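Local coordinates for uncharacterized protein (Parabacteroides merdae, PDB 4MXN), which is of unknown function but probably acts as a glycosyl hydrolase on polysaccharide, built as a parallel beta-helix like those of family 28, at residues Ile111-Lys116 / Val159-Val164; Gly53-Phe58 / Asn73-Ile78; Val182-Val187 / Val207-Cys212; Gly117-Arg122 / Ala149-Glu154; Gly66-Lys71 / Ala101-Asp106. All coordinates share one frame; numbering follows the deposited sequence. Where two conformers were deposited one is given.

Contact 1: Ile111-Lys116 / Val159-Val164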
# COMPACT_ATOMS: atom_id res chain seq x y z
N ILE A 111 9.75 -2.06 -9.29
CA ILE A 111 9.51 -1.84 -7.86
C ILE A 111 8.71 -3.00 -7.28
O ILE A 111 7.99 -3.69 -8.00
CB ILE A 111 8.82 -0.47 -7.59
CG1 ILE A 111 7.52 -0.31 -8.44
CG2 ILE A 111 9.78 0.69 -7.83
CD1 ILE A 111 6.59 0.71 -7.97
N GLY A 112 8.81 -3.18 -5.98
CA GLY A 112 8.09 -4.26 -5.35
C GLY A 112 7.81 -4.10 -3.88
O GLY A 112 8.43 -3.29 -3.19
N ILE A 113 6.81 -4.86 -3.42
CA ILE A 113 6.39 -5.01 -2.03
C ILE A 113 6.19 -6.50 -1.82
O ILE A 113 5.45 -7.13 -2.59
CB ILE A 113 5.13 -4.19 -1.64
CG1 ILE A 113 5.35 -2.66 -1.84
CG2 ILE A 113 4.71 -4.49 -0.18
CD1 ILE A 113 4.09 -1.88 -1.87
N GLY A 114 6.84 -7.05 -0.82
CA GLY A 114 6.75 -8.47 -0.50
C GLY A 114 6.89 -8.76 0.97
O GLY A 114 6.98 -7.83 1.79
N GLY A 115 6.92 -10.05 1.30
CA GLY A 115 7.02 -10.52 2.68
C GLY A 115 5.68 -10.91 3.26
O GLY A 115 4.64 -10.40 2.82
N LYS A 116 5.67 -11.81 4.24
CA LYS A 116 4.42 -12.31 4.82
C LYS A 116 3.89 -11.45 5.97
O LYS A 116 2.92 -11.83 6.63
CB LYS A 116 4.60 -13.76 5.28
CG LYS A 116 4.68 -14.76 4.14
CD LYS A 116 4.90 -16.15 4.69
CE LYS A 116 5.29 -17.13 3.62
NZ LYS A 116 5.43 -18.49 4.16
N VAL A 159 5.85 -3.91 -11.76
CA VAL A 159 5.48 -3.82 -10.34
C VAL A 159 5.21 -5.22 -9.81
O VAL A 159 4.37 -5.93 -10.37
CB VAL A 159 4.25 -2.89 -10.17
CG1 VAL A 159 3.79 -2.85 -8.71
CG2 VAL A 159 4.53 -1.49 -10.70
N LYS A 160 5.88 -5.60 -8.71
CA LYS A 160 5.70 -6.93 -8.14
C LYS A 160 5.22 -6.82 -6.69
O LYS A 160 5.96 -6.43 -5.80
CB LYS A 160 7.02 -7.72 -8.23
CG LYS A 160 6.91 -9.18 -7.78
CD LYS A 160 8.28 -9.84 -7.79
CE LYS A 160 8.27 -11.14 -7.03
NZ LYS A 160 9.61 -11.79 -7.04
N ILE A 161 3.95 -7.17 -6.47
CA ILE A 161 3.34 -7.17 -5.13
C ILE A 161 3.09 -8.61 -4.76
O ILE A 161 2.47 -9.33 -5.55
CB ILE A 161 2.03 -6.31 -5.05
CG1 ILE A 161 2.17 -4.89 -5.68
CG2 ILE A 161 1.45 -6.26 -3.60
CD1 ILE A 161 3.16 -3.91 -5.02
N GLU A 162 3.55 -9.06 -3.58
CA GLU A 162 3.30 -10.44 -3.16
C GLU A 162 3.27 -10.62 -1.65
O GLU A 162 3.84 -9.81 -0.91
CB GLU A 162 4.35 -11.40 -3.77
CG GLU A 162 5.80 -11.15 -3.34
CD GLU A 162 6.80 -12.22 -3.75
OE1 GLU A 162 6.41 -13.18 -4.46
OE2 GLU A 162 7.98 -12.09 -3.37
N GLN A 163 2.59 -11.70 -1.20
CA GLN A 163 2.54 -12.30 0.14
C GLN A 163 1.98 -11.45 1.27
O GLN A 163 1.53 -12.01 2.27
CB GLN A 163 3.96 -12.73 0.59
CG GLN A 163 4.73 -13.62 -0.38
CD GLN A 163 6.16 -13.72 0.08
OE1 GLN A 163 6.93 -12.74 0.04
NE2 GLN A 163 6.55 -14.90 0.56
N VAL A 164 2.10 -10.11 1.17
CA VAL A 164 1.70 -9.20 2.26
C VAL A 164 0.20 -9.31 2.63
O VAL A 164 -0.63 -9.68 1.80
CB VAL A 164 2.07 -7.72 1.98
CG1 VAL A 164 3.58 -7.50 2.01
CG2 VAL A 164 1.47 -7.21 0.65
O HOH W 1 0.72 -12.06 4.87

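Contact 2: Gly53-Phe58 / Asn73-Ile78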
# COMPACT_ATOMS: atom_id res chain seq x y z
N GLY A 53 19.66 0.01 -6.68
CA GLY A 53 18.57 -0.85 -6.27
C GLY A 53 18.90 -1.91 -5.25
O GLY A 53 20.05 -2.05 -4.83
N GLY A 54 17.86 -2.62 -4.82
CA GLY A 54 17.94 -3.66 -3.81
C GLY A 54 16.69 -3.74 -2.98
O GLY A 54 15.64 -3.24 -3.39
N ARG A 55 16.78 -4.37 -1.80
CA ARG A 55 15.61 -4.57 -0.95
C ARG A 55 15.77 -3.97 0.44
O ARG A 55 16.84 -4.07 1.04
CB ARG A 55 15.26 -6.06 -0.85
CG ARG A 55 15.11 -6.76 -2.22
CD ARG A 55 14.50 -8.15 -2.12
NE ARG A 55 15.32 -9.05 -1.32
CZ ARG A 55 15.01 -10.32 -1.05
NH1 ARG A 55 13.89 -10.85 -1.53
NH2 ARG A 55 15.82 -11.06 -0.31
N LEU A 56 14.70 -3.32 0.94
CA LEU A 56 14.65 -2.79 2.30
C LEU A 56 13.87 -3.79 3.14
O LEU A 56 12.69 -4.03 2.86
CB LEU A 56 14.03 -1.38 2.35
CG LEU A 56 14.10 -0.66 3.70
CD1 LEU A 56 15.55 -0.53 4.23
CD2 LEU A 56 13.45 0.71 3.60
N ILE A 57 14.53 -4.41 4.14
CA ILE A 57 13.94 -5.49 4.93
C ILE A 57 13.50 -5.05 6.32
O ILE A 57 14.33 -4.62 7.13
CB ILE A 57 14.92 -6.70 5.07
CG1 ILE A 57 15.66 -7.09 3.74
CG2 ILE A 57 14.27 -7.92 5.78
CD1 ILE A 57 14.84 -7.59 2.59
N PHE A 58 12.21 -5.25 6.61
CA PHE A 58 11.58 -5.02 7.92
C PHE A 58 11.46 -6.41 8.52
O PHE A 58 10.63 -7.19 8.05
CB PHE A 58 10.21 -4.32 7.77
CG PHE A 58 10.25 -2.89 7.28
CD1 PHE A 58 10.43 -2.61 5.93
CD2 PHE A 58 10.07 -1.83 8.16
CE1 PHE A 58 10.47 -1.28 5.48
CE2 PHE A 58 10.10 -0.50 7.70
CZ PHE A 58 10.29 -0.24 6.36
N ASN A 73 13.75 0.40 -8.72
CA ASN A 73 14.67 -0.70 -8.41
C ASN A 73 14.71 -1.04 -6.92
O ASN A 73 15.59 -1.79 -6.50
CB ASN A 73 16.08 -0.44 -8.97
CG ASN A 73 16.05 -0.14 -10.44
OD1 ASN A 73 15.46 -0.88 -11.22
ND2 ASN A 73 16.61 0.98 -10.83
N VAL A 74 13.71 -0.58 -6.16
CA VAL A 74 13.62 -0.86 -4.73
C VAL A 74 12.41 -1.74 -4.46
O VAL A 74 11.34 -1.50 -5.01
CB VAL A 74 13.56 0.43 -3.86
CG1 VAL A 74 13.48 0.11 -2.36
CG2 VAL A 74 14.76 1.34 -4.15
N THR A 75 12.60 -2.75 -3.62
CA THR A 75 11.56 -3.63 -3.10
C THR A 75 11.55 -3.49 -1.59
O THR A 75 12.60 -3.54 -0.95
CB THR A 75 11.80 -5.09 -3.57
OG1 THR A 75 11.49 -5.16 -4.96
CG2 THR A 75 10.90 -6.10 -2.82
N ILE A 76 10.36 -3.31 -1.02
CA ILE A 76 10.18 -3.25 0.43
C ILE A 76 9.68 -4.62 0.86
O ILE A 76 8.68 -5.10 0.34
CB ILE A 76 9.23 -2.09 0.87
CG1 ILE A 76 9.97 -0.72 0.77
CG2 ILE A 76 8.68 -2.34 2.30
CD1 ILE A 76 9.03 0.53 0.85
N ARG A 77 10.38 -5.24 1.81
CA ARG A 77 9.95 -6.53 2.35
C ARG A 77 9.49 -6.35 3.78
O ARG A 77 10.27 -5.90 4.62
CB ARG A 77 11.09 -7.58 2.28
CG ARG A 77 11.67 -7.85 0.88
CD ARG A 77 11.06 -9.03 0.19
NE ARG A 77 10.96 -10.21 1.06
CZ ARG A 77 10.23 -11.27 0.76
NH1 ARG A 77 9.56 -11.32 -0.38
NH2 ARG A 77 10.16 -12.29 1.61
N ILE A 78 8.25 -6.73 4.07
CA ILE A 78 7.68 -6.72 5.43
C ILE A 78 7.60 -8.18 5.81
O ILE A 78 6.72 -8.88 5.34
CB ILE A 78 6.33 -5.95 5.52
CG1 ILE A 78 6.50 -4.52 4.94
CG2 ILE A 78 5.84 -5.88 6.99
CD1 ILE A 78 5.36 -4.03 4.19

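Contact 3: Val182-Val187 / Val207-Cys212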
# COMPACT_ATOMS: atom_id res chain seq x y z
N VAL A 182 2.04 -5.35 -14.06
CA VAL A 182 1.83 -5.45 -12.62
C VAL A 182 1.49 -6.90 -12.29
O VAL A 182 0.71 -7.52 -13.01
CB VAL A 182 0.71 -4.49 -12.12
CG1 VAL A 182 0.43 -4.66 -10.62
CG2 VAL A 182 1.05 -3.04 -12.45
N THR A 183 2.10 -7.44 -11.21
CA THR A 183 1.76 -8.78 -10.71
C THR A 183 1.42 -8.63 -9.24
O THR A 183 2.10 -7.91 -8.53
CB THR A 183 2.88 -9.83 -10.95
OG1 THR A 183 4.05 -9.46 -10.23
CG2 THR A 183 3.18 -10.07 -12.45
N VAL A 184 0.32 -9.26 -8.80
CA VAL A 184 -0.14 -9.27 -7.40
C VAL A 184 -0.37 -10.73 -7.04
O VAL A 184 -1.30 -11.35 -7.56
CB VAL A 184 -1.40 -8.38 -7.16
CG1 VAL A 184 -1.73 -8.29 -5.68
CG2 VAL A 184 -1.23 -6.99 -7.76
N ASP A 185 0.52 -11.31 -6.23
CA ASP A 185 0.50 -12.74 -5.93
C ASP A 185 0.40 -13.06 -4.44
O ASP A 185 1.19 -12.54 -3.67
CB ASP A 185 1.78 -13.39 -6.48
CG ASP A 185 1.78 -13.60 -7.98
OD1 ASP A 185 2.15 -12.67 -8.71
OD2 ASP A 185 1.40 -14.71 -8.42
N LYS A 186 -0.52 -13.97 -4.05
CA LYS A 186 -0.68 -14.46 -2.65
C LYS A 186 -0.91 -13.30 -1.63
O LYS A 186 -0.48 -13.38 -0.48
CB LYS A 186 0.55 -15.32 -2.24
CG LYS A 186 0.85 -16.47 -3.21
CD LYS A 186 2.28 -17.01 -3.05
CE LYS A 186 2.66 -17.95 -4.17
NZ LYS A 186 3.13 -17.21 -5.37
N VAL A 187 -1.60 -12.24 -2.07
CA VAL A 187 -1.86 -11.10 -1.18
C VAL A 187 -3.18 -11.36 -0.43
O VAL A 187 -4.10 -11.94 -0.98
CB VAL A 187 -1.86 -9.73 -1.93
CG1 VAL A 187 -2.30 -8.57 -1.03
CG2 VAL A 187 -0.47 -9.43 -2.51
N VAL A 207 -1.99 -6.75 -16.02
CA VAL A 207 -2.15 -6.91 -14.57
C VAL A 207 -2.50 -8.37 -14.35
O VAL A 207 -3.55 -8.83 -14.80
CB VAL A 207 -3.16 -5.94 -13.89
CG1 VAL A 207 -3.24 -6.19 -12.38
CG2 VAL A 207 -2.78 -4.48 -14.17
N LYS A 208 -1.60 -9.10 -13.67
CA LYS A 208 -1.82 -10.50 -13.39
C LYS A 208 -1.98 -10.67 -11.89
O LYS A 208 -1.01 -10.49 -11.15
CB LYS A 208 -0.71 -11.41 -13.95
CG LYS A 208 -0.62 -11.45 -15.46
CD LYS A 208 0.24 -12.65 -15.88
CE LYS A 208 0.43 -12.75 -17.37
NZ LYS A 208 0.89 -14.12 -17.76
N MSE A 209 -3.20 -11.02 -11.46
CA MSE A 209 -3.50 -11.23 -10.04
C MSE A 209 -3.76 -12.71 -9.81
O MSE A 209 -4.65 -13.28 -10.45
CB MSE A 209 -4.69 -10.36 -9.61
CG MSE A 209 -4.77 -10.18 -8.11
SE MSE A 209 -5.92 -8.75 -7.49
CE MSE A 209 -4.94 -7.21 -8.15
N THR A 210 -2.96 -13.35 -8.92
CA THR A 210 -3.04 -14.79 -8.64
C THR A 210 -3.04 -15.10 -7.15
O THR A 210 -2.25 -14.53 -6.40
CB THR A 210 -1.85 -15.48 -9.34
OG1 THR A 210 -1.76 -15.00 -10.67
CG2 THR A 210 -1.96 -17.02 -9.36
N ASP A 211 -3.91 -16.04 -6.73
CA ASP A 211 -4.01 -16.55 -5.35
C ASP A 211 -4.24 -15.43 -4.33
O ASP A 211 -3.65 -15.43 -3.24
CB ASP A 211 -2.76 -17.37 -4.97
CG ASP A 211 -2.56 -18.58 -5.85
OD1 ASP A 211 -3.55 -19.25 -6.17
OD2 ASP A 211 -1.42 -18.82 -6.27
N CYS A 212 -5.09 -14.48 -4.68
CA CYS A 212 -5.38 -13.39 -3.75
C CYS A 212 -6.66 -13.67 -3.00
O CYS A 212 -7.60 -14.23 -3.56
CB CYS A 212 -5.41 -12.06 -4.49
SG CYS A 212 -3.79 -11.58 -5.14
O HOH W 2 0.75 -17.42 -6.93
O HOH W 3 0.18 -13.10 -10.72
O HOH W 4 -3.96 -15.24 -0.42

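Contact 4: Gly117-Arg122 / Ala149-Glu154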
# COMPACT_ATOMS: atom_id res chain seq x y z
N GLY A 117 4.49 -10.27 6.16
CA GLY A 117 4.09 -9.31 7.18
C GLY A 117 2.79 -8.60 6.84
O GLY A 117 2.13 -8.95 5.86
N ILE A 118 2.46 -7.56 7.62
CA ILE A 118 1.20 -6.83 7.52
C ILE A 118 1.45 -5.34 7.32
O ILE A 118 2.41 -4.78 7.87
CB ILE A 118 0.36 -7.07 8.85
CG1 ILE A 118 -0.01 -8.55 9.05
CG2 ILE A 118 -0.90 -6.15 8.97
CD1 ILE A 118 -0.42 -8.96 10.54
N ILE A 119 0.59 -4.70 6.51
CA ILE A 119 0.46 -3.25 6.37
C ILE A 119 -0.89 -2.93 7.01
O ILE A 119 -1.93 -3.40 6.52
CB ILE A 119 0.61 -2.70 4.93
CG1 ILE A 119 1.86 -3.26 4.23
CG2 ILE A 119 0.63 -1.16 4.98
CD1 ILE A 119 2.05 -2.82 2.69
N ASP A 120 -0.87 -2.21 8.15
CA ASP A 120 -2.05 -1.91 8.97
C ASP A 120 -2.45 -0.44 8.82
O ASP A 120 -1.72 0.46 9.26
CB ASP A 120 -1.77 -2.25 10.46
CG ASP A 120 -2.96 -2.10 11.42
OD1 ASP A 120 -4.00 -1.53 11.02
OD2 ASP A 120 -2.81 -2.50 12.60
N GLY A 121 -3.63 -0.24 8.24
CA GLY A 121 -4.15 1.09 7.94
C GLY A 121 -4.74 1.90 9.07
O GLY A 121 -4.93 3.11 8.91
N ARG A 122 -5.07 1.24 10.21
CA ARG A 122 -5.68 1.89 11.39
C ARG A 122 -6.80 2.85 10.95
O ARG A 122 -6.84 4.01 11.37
CB ARG A 122 -4.61 2.63 12.21
CG ARG A 122 -3.57 1.67 12.81
CD ARG A 122 -3.09 2.09 14.17
NE ARG A 122 -4.15 2.20 15.18
CZ ARG A 122 -4.31 3.25 15.98
NH1 ARG A 122 -3.49 4.29 15.89
NH2 ARG A 122 -5.28 3.27 16.88
N ALA A 149 -4.75 5.15 0.93
CA ALA A 149 -4.82 3.75 0.56
C ALA A 149 -3.65 3.05 1.25
O ALA A 149 -2.79 3.72 1.83
CB ALA A 149 -4.71 3.62 -0.96
N LEU A 150 -3.60 1.71 1.22
CA LEU A 150 -2.42 1.05 1.80
C LEU A 150 -1.29 1.08 0.78
O LEU A 150 -0.16 1.40 1.14
CB LEU A 150 -2.73 -0.37 2.26
CG LEU A 150 -3.71 -0.47 3.42
CD1 LEU A 150 -4.15 -1.89 3.64
CD2 LEU A 150 -3.13 0.05 4.71
N ILE A 151 -1.62 0.80 -0.50
CA ILE A 151 -0.71 0.81 -1.65
C ILE A 151 -1.35 1.59 -2.80
O ILE A 151 -2.53 1.38 -3.11
CB ILE A 151 -0.38 -0.65 -2.08
CG1 ILE A 151 0.52 -1.37 -1.07
CG2 ILE A 151 0.15 -0.75 -3.51
CD1 ILE A 151 0.49 -2.97 -1.27
N CYS A 152 -0.58 2.47 -3.45
CA CYS A 152 -1.04 3.21 -4.62
C CYS A 152 0.10 3.37 -5.62
O CYS A 152 1.12 3.98 -5.29
CB CYS A 152 -1.63 4.57 -4.23
SG CYS A 152 -2.31 5.51 -5.62
N MSE A 153 -0.08 2.83 -6.84
CA MSE A 153 0.91 2.95 -7.92
C MSE A 153 0.32 3.68 -9.10
O MSE A 153 -0.74 3.31 -9.59
CB MSE A 153 1.45 1.59 -8.38
CG MSE A 153 2.63 1.11 -7.59
SE MSE A 153 2.05 -0.11 -6.20
CE MSE A 153 3.73 -0.18 -5.20
N GLU A 154 1.01 4.73 -9.57
CA GLU A 154 0.53 5.48 -10.72
C GLU A 154 1.64 5.66 -11.75
O GLU A 154 2.70 6.20 -11.42
CB GLU A 154 -0.08 6.83 -10.33
CG GLU A 154 -0.87 7.47 -11.47
CD GLU A 154 -1.40 8.86 -11.20
OE1 GLU A 154 -1.71 9.18 -10.03
OE2 GLU A 154 -1.53 9.64 -12.17

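Contact 5: Gly66-Lys71 / Ala101-Asp106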
# COMPACT_ATOMS: atom_id res chain seq x y z
N GLY A 66 4.26 7.22 8.23
CA GLY A 66 3.40 8.00 7.36
C GLY A 66 3.64 7.48 5.94
O GLY A 66 4.17 6.37 5.76
N SER A 67 3.30 8.29 4.93
CA SER A 67 3.46 7.90 3.52
C SER A 67 4.91 7.76 3.09
O SER A 67 5.74 8.64 3.31
CB SER A 67 2.75 8.90 2.61
OG SER A 67 1.35 8.75 2.80
N ILE A 68 5.20 6.60 2.49
CA ILE A 68 6.52 6.24 1.95
C ILE A 68 6.44 6.25 0.44
O ILE A 68 5.55 5.62 -0.13
CB ILE A 68 6.96 4.84 2.46
CG1 ILE A 68 6.99 4.75 4.01
CG2 ILE A 68 8.28 4.39 1.81
CD1 ILE A 68 6.72 3.31 4.57
N GLU A 69 7.39 6.94 -0.22
CA GLU A 69 7.46 6.95 -1.66
C GLU A 69 8.49 5.92 -2.13
O GLU A 69 9.69 6.08 -1.93
CB GLU A 69 7.79 8.35 -2.19
CG GLU A 69 7.82 8.39 -3.71
CD GLU A 69 8.08 9.72 -4.38
OE1 GLU A 69 8.56 10.66 -3.72
OE2 GLU A 69 7.85 9.79 -5.61
N LEU A 70 8.00 4.84 -2.74
CA LEU A 70 8.85 3.78 -3.28
C LEU A 70 9.57 4.32 -4.53
O LEU A 70 8.99 5.11 -5.28
CB LEU A 70 7.97 2.53 -3.60
CG LEU A 70 8.61 1.17 -3.83
CD1 LEU A 70 9.79 0.89 -2.87
CD2 LEU A 70 7.55 0.08 -3.71
N LYS A 71 10.84 3.98 -4.70
CA LYS A 71 11.63 4.48 -5.84
C LYS A 71 12.06 3.33 -6.73
O LYS A 71 12.10 2.20 -6.27
CB LYS A 71 12.85 5.28 -5.37
CG LYS A 71 12.51 6.55 -4.55
CD LYS A 71 11.90 7.67 -5.40
CE LYS A 71 11.56 8.90 -4.59
NZ LYS A 71 12.78 9.61 -4.11
N ALA A 101 -1.04 7.08 -0.21
CA ALA A 101 -1.03 5.77 0.43
C ALA A 101 0.08 5.62 1.44
O ALA A 101 0.92 6.50 1.54
CB ALA A 101 -0.90 4.68 -0.64
N ILE A 102 0.11 4.49 2.18
CA ILE A 102 1.21 4.19 3.13
C ILE A 102 2.49 3.95 2.31
O ILE A 102 3.57 4.42 2.67
CB ILE A 102 0.88 3.02 4.08
CG1 ILE A 102 -0.40 3.37 4.91
CG2 ILE A 102 2.09 2.69 5.00
CD1 ILE A 102 -0.84 2.27 5.92
N ILE A 103 2.34 3.23 1.19
CA ILE A 103 3.41 3.02 0.20
C ILE A 103 2.85 3.43 -1.14
O ILE A 103 1.87 2.82 -1.61
CB ILE A 103 4.01 1.58 0.16
CG1 ILE A 103 4.47 1.11 1.55
CG2 ILE A 103 5.18 1.54 -0.86
CD1 ILE A 103 4.83 -0.44 1.65
N TYR A 104 3.45 4.44 -1.76
CA TYR A 104 3.03 4.86 -3.08
C TYR A 104 4.22 4.97 -4.00
O TYR A 104 5.36 5.07 -3.55
CB TYR A 104 2.23 6.20 -3.04
CG TYR A 104 3.05 7.43 -2.73
CD1 TYR A 104 3.36 7.78 -1.43
CD2 TYR A 104 3.52 8.26 -3.75
CE1 TYR A 104 4.11 8.91 -1.13
CE2 TYR A 104 4.27 9.40 -3.47
CZ TYR A 104 4.57 9.72 -2.15
OH TYR A 104 5.32 10.83 -1.85
N ALA A 105 3.94 4.99 -5.30
CA ALA A 105 5.00 5.19 -6.29
C ALA A 105 4.42 5.94 -7.46
O ALA A 105 3.30 5.66 -7.88
CB ALA A 105 5.61 3.87 -6.73
N ASP A 106 5.16 6.92 -7.95
CA ASP A 106 4.76 7.75 -9.06
C ASP A 106 5.83 7.70 -10.16
O ASP A 106 6.93 8.23 -9.98
CB ASP A 106 4.54 9.20 -8.57
CG ASP A 106 4.23 10.21 -9.65
OD1 ASP A 106 3.60 9.84 -10.66
OD2 ASP A 106 4.59 11.40 -9.47
O HOH W 5 7.46 7.51 -6.63
O HOH W 6 5.90 11.48 -6.49

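Contact 1: Ile111-Lys116 / Val159-Val164
Ile113 and Ile161 lie side by side and point the same way, with Ile113 CD1 3.9 Å from Ile161 CD1. The bend of Ile161 at chi2 (-64°) brings that methyl back over its neighbour, where it also touches Ile113 CB. Nearer the start of both strands, Ile111 CG1 meets Val159 CG2 at 3.9 Å in the same parallel fashion. Further along, Val164 crosses Ile113 at about a right angle, Val164 CG1 resting 3.9 Å from Ile113 CG2. The strand axes are 4.7 Å apart and only 1° from parallel. Their ladder alternates accordingly: Lys160 N donates to Ile111 O, Ile113 N to Lys160 O at 3.0 Å, and Glu162 N to Ile113 O.

Beyond the strands the contact turns polar. Gln163 OE1 accepts Gly115 N at 3.0 Å, the donor sitting 39° above the plane of the side-chain carbonyl, and Arg77 adds a weak hydrogen bond to the same oxygen. Gln163 NE2 lies against the aliphatic chain of Lys116, 4.0 Å from Lys116 CE. One water donates to both Lys116 O and Gln163 O, closing the edge. A leucine in place of Gln163 would probably leave the N-H of Gly115 without its mate and deprive Arg77 of one partner.

Strand 111-114 is bonded on its other edge to strand 74-78, through Gly112 and Gly114, and strand 159-162 is flanked by strand 182-190. Ile151 and Met153 of strand 151-154 face the isoleucines across the interior of the parallel beta-helix.

Contact 2: Gly53-Phe58 / Asn73-Ile78
Five backbone hydrogen bonds tie Gly54-Phe58 to Asn73-Arg77, alternating in the parallel manner. Among them, Arg77 N reaches Leu56 O at 2.8 Å with an N-H...O angle of 178°, and Leu56 N reaches Thr75 O at 2.8 Å. The charged side chains on one face have their salt bridges outside the pair: Arg55 NE with Asp21, and Arg77 NH2 with Glu79. Between them Arg55 NH1 sits over one face of the Arg77 guanidinium, 4.0 Å from Arg77 NE, the two planes 29° apart. The acidic partners probably offset the like charges. Shortened to an alanine, Arg55 could no longer hold Asp21, which would probably lose its salt-bridge mate, and the bent chain of Arg77 would lose its neighbour.

These are neighbouring strands at the N-terminal end of the parallel beta-helix, each one a step along the same wall, and helix 38-50 packs on Leu56 and Phe58, consistent with a lid on the end of the coil.

Packing then differs by face. Beside the arginines, Ile57 CD1 touches Arg77 CG at 3.6 Å; the turn of Arg77 at chi2 (-95°) lays its chain alongside the isoleucine. On the face of Leu56, Phe58, Ile76 and Ile78, Phe58 CE1 meets Ile76 CG2 at 3.8 Å, the side chains crossing at a slant. Arg77 O lies at the edge of the Phe58 ring, in its plane and 3.5 Å from Phe58 CD1, while Tyr63 meets this ring edge-to-face.

Contact 3: Val182-Val187 / Val207-Cys212
Val184 spreads its two methyls over different partners. With CG1 anti to the backbone N (chi1 -173°), Val184 CG1 comes 3.9 Å from Cys212 SG, while CG2 is turned to the end of selenomethionine Met209, a contact made doubtful by the second conformer of that residue. Cys212 SG, lying beside its own backbone N, also rests 3.5 Å from Val184 O.

On the other face Asp185 and Thr210 point the same way, and Asp185 OD2 touches Thr210 CB at 3.5 Å. A water ties their polar ends together: it accepts from Thr210 OG1 and donates to Asp185 OD1 at 2.8 Å and to Lys208 O. A second water accepts a hydrogen bond from Lys186 NZ at 2.9 Å and donates to Asp211 OD2 and Asp185 OD2. The extended Lys186 chain bends only at chi4 (83°), which turns its amine to that water, while Asp211 OD1 is held by Asn234.

Four backbone bonds, from Lys208 N to Val182 O through Lys186 N to Thr210 O at 3.0 Å, keep the pairs in register. Val182 beside Val207 and Val184 beside Met209 align equivalent positions on successive turns, the side-chain stacking of a parallel beta-helix, as in family 28 glycosyl hydrolases.

Contact 4: Gly117-Arg122 / Ala149-Glu154
Ile119 and Leu150 slide past each other in opposite directions, so their methyls overlap along their flanks: Ile119 CG2 lies 4.0 Å from Leu150 CD2. The two branches of Leu150 have different tasks. CD2 runs on to the backbone of the neighbouring turn, 3.5 Å from Gly121 CA, while CD1 approaches Ile119 O at 3.9 Å. With CG beside its own backbone N (chi1 -66°), Leu150 reaches across the interior to both residues. Ile151 adds a looser touch, Ile151 CD1 standing 4.3 Å from Ile119 CD1.

Gly121 gives the leucine its room, since a beta carbon there would come 3.1 Å from Leu150 CD2. Just beside it the chain is shaped by Asp120, whose OD1 accepts Arg122 N at 3.1 Å from 37° above the carboxylate plane. This Asx turn leads into helix 123-136, with Arg122 at the N-cap position.

The backbones do not pair here, the nearest alpha carbons, Gly121 CA and Leu150 CA, being 6.4 Å apart. Strands 118-120 and 151-154 belong to different walls of the beta-helix, and the chain turns a corner at Leu150. Leu166 of strand 165-167 packs on Ile119, Leu150 and Ile151 alike, and Cys152 carries the disulfide to Cys99.

No hydrogen bond crosses the contact; the two segments meet through van der Waals packing of branched side chains on each other and on the backbone at Gly121, which probably depends on shape and the exclusion of water.

Contact 5: Gly66-Lys71 / Ala101-Asp106
Ile68 and Tyr104 stand at the centre of a short run of backbone hydrogen bonds between the segments. Tyr104 N donates to Ile68 O at 2.9 Å, Ile68 N to Ile102 O at 2.7 Å, and Leu70 N to Tyr104 O. Ser67 adds a side-chain bond: Ser67 OG donates a hydrogen bond to Ala101 O at 2.6 Å, from above the carbonyl plane, and is also hydrogen-bonded to Lys94 N.

The aromatic contact is a CH-pi interaction. Glu69 CA lies over one face of the Tyr104 ring, 4.1 Å from the centroid and 17° off the normal. Tyr104 reaches it because CG is held between its own N and carbonyl carbon (chi1 71°), turning the ring toward the backbone of 66-71. The carboxylate plane of Glu69 is only 17° from that of the ring, and Glu69 CB sits 3.5 Å from Tyr104 CZ.

Water mediates between the acids: one molecule donates to Glu69 OE2 at 2.7 Å and to Asp106 OD2, which probably eases the proximity of two negative groups.

Apolar contacts gather round Leu70. Leu70 CD2 meets Ile103 CG2 at 4.0 Å, and Leu70 CB lies 4.1 Å from Ala105 CB, with Ile111 and Ile113 nearby. Helix 38-50 packs on Ile68 through Ile41. The chain turns corners at Ile102 and Ile103, where one wall gives way to the next, as at the bends of a parallel beta-helix coil.

From the N terminus, contact 2 opens first and closes the loop from strand 54-58 to strand 74-78. Contact 5 begins inside that loop, at 66-71, and closes beyond it at 101-106, so the two cross. Contact 1 then joins strand 111-114 to 159-162, and contact 4, from 117-122 to 149-154, is nested within it. Contact 3 follows in series, at 182-187 and 207-212. Contacts 2, 1 and 3 occupy successive places along one wall of the beta-helix, their centres about 9 Å apart from each to the next. Contacts 4 and 5 tie strands 118-120 and 61-69, which both pair with strand 82-86, to strands 151-154 and 104-106 of another wall.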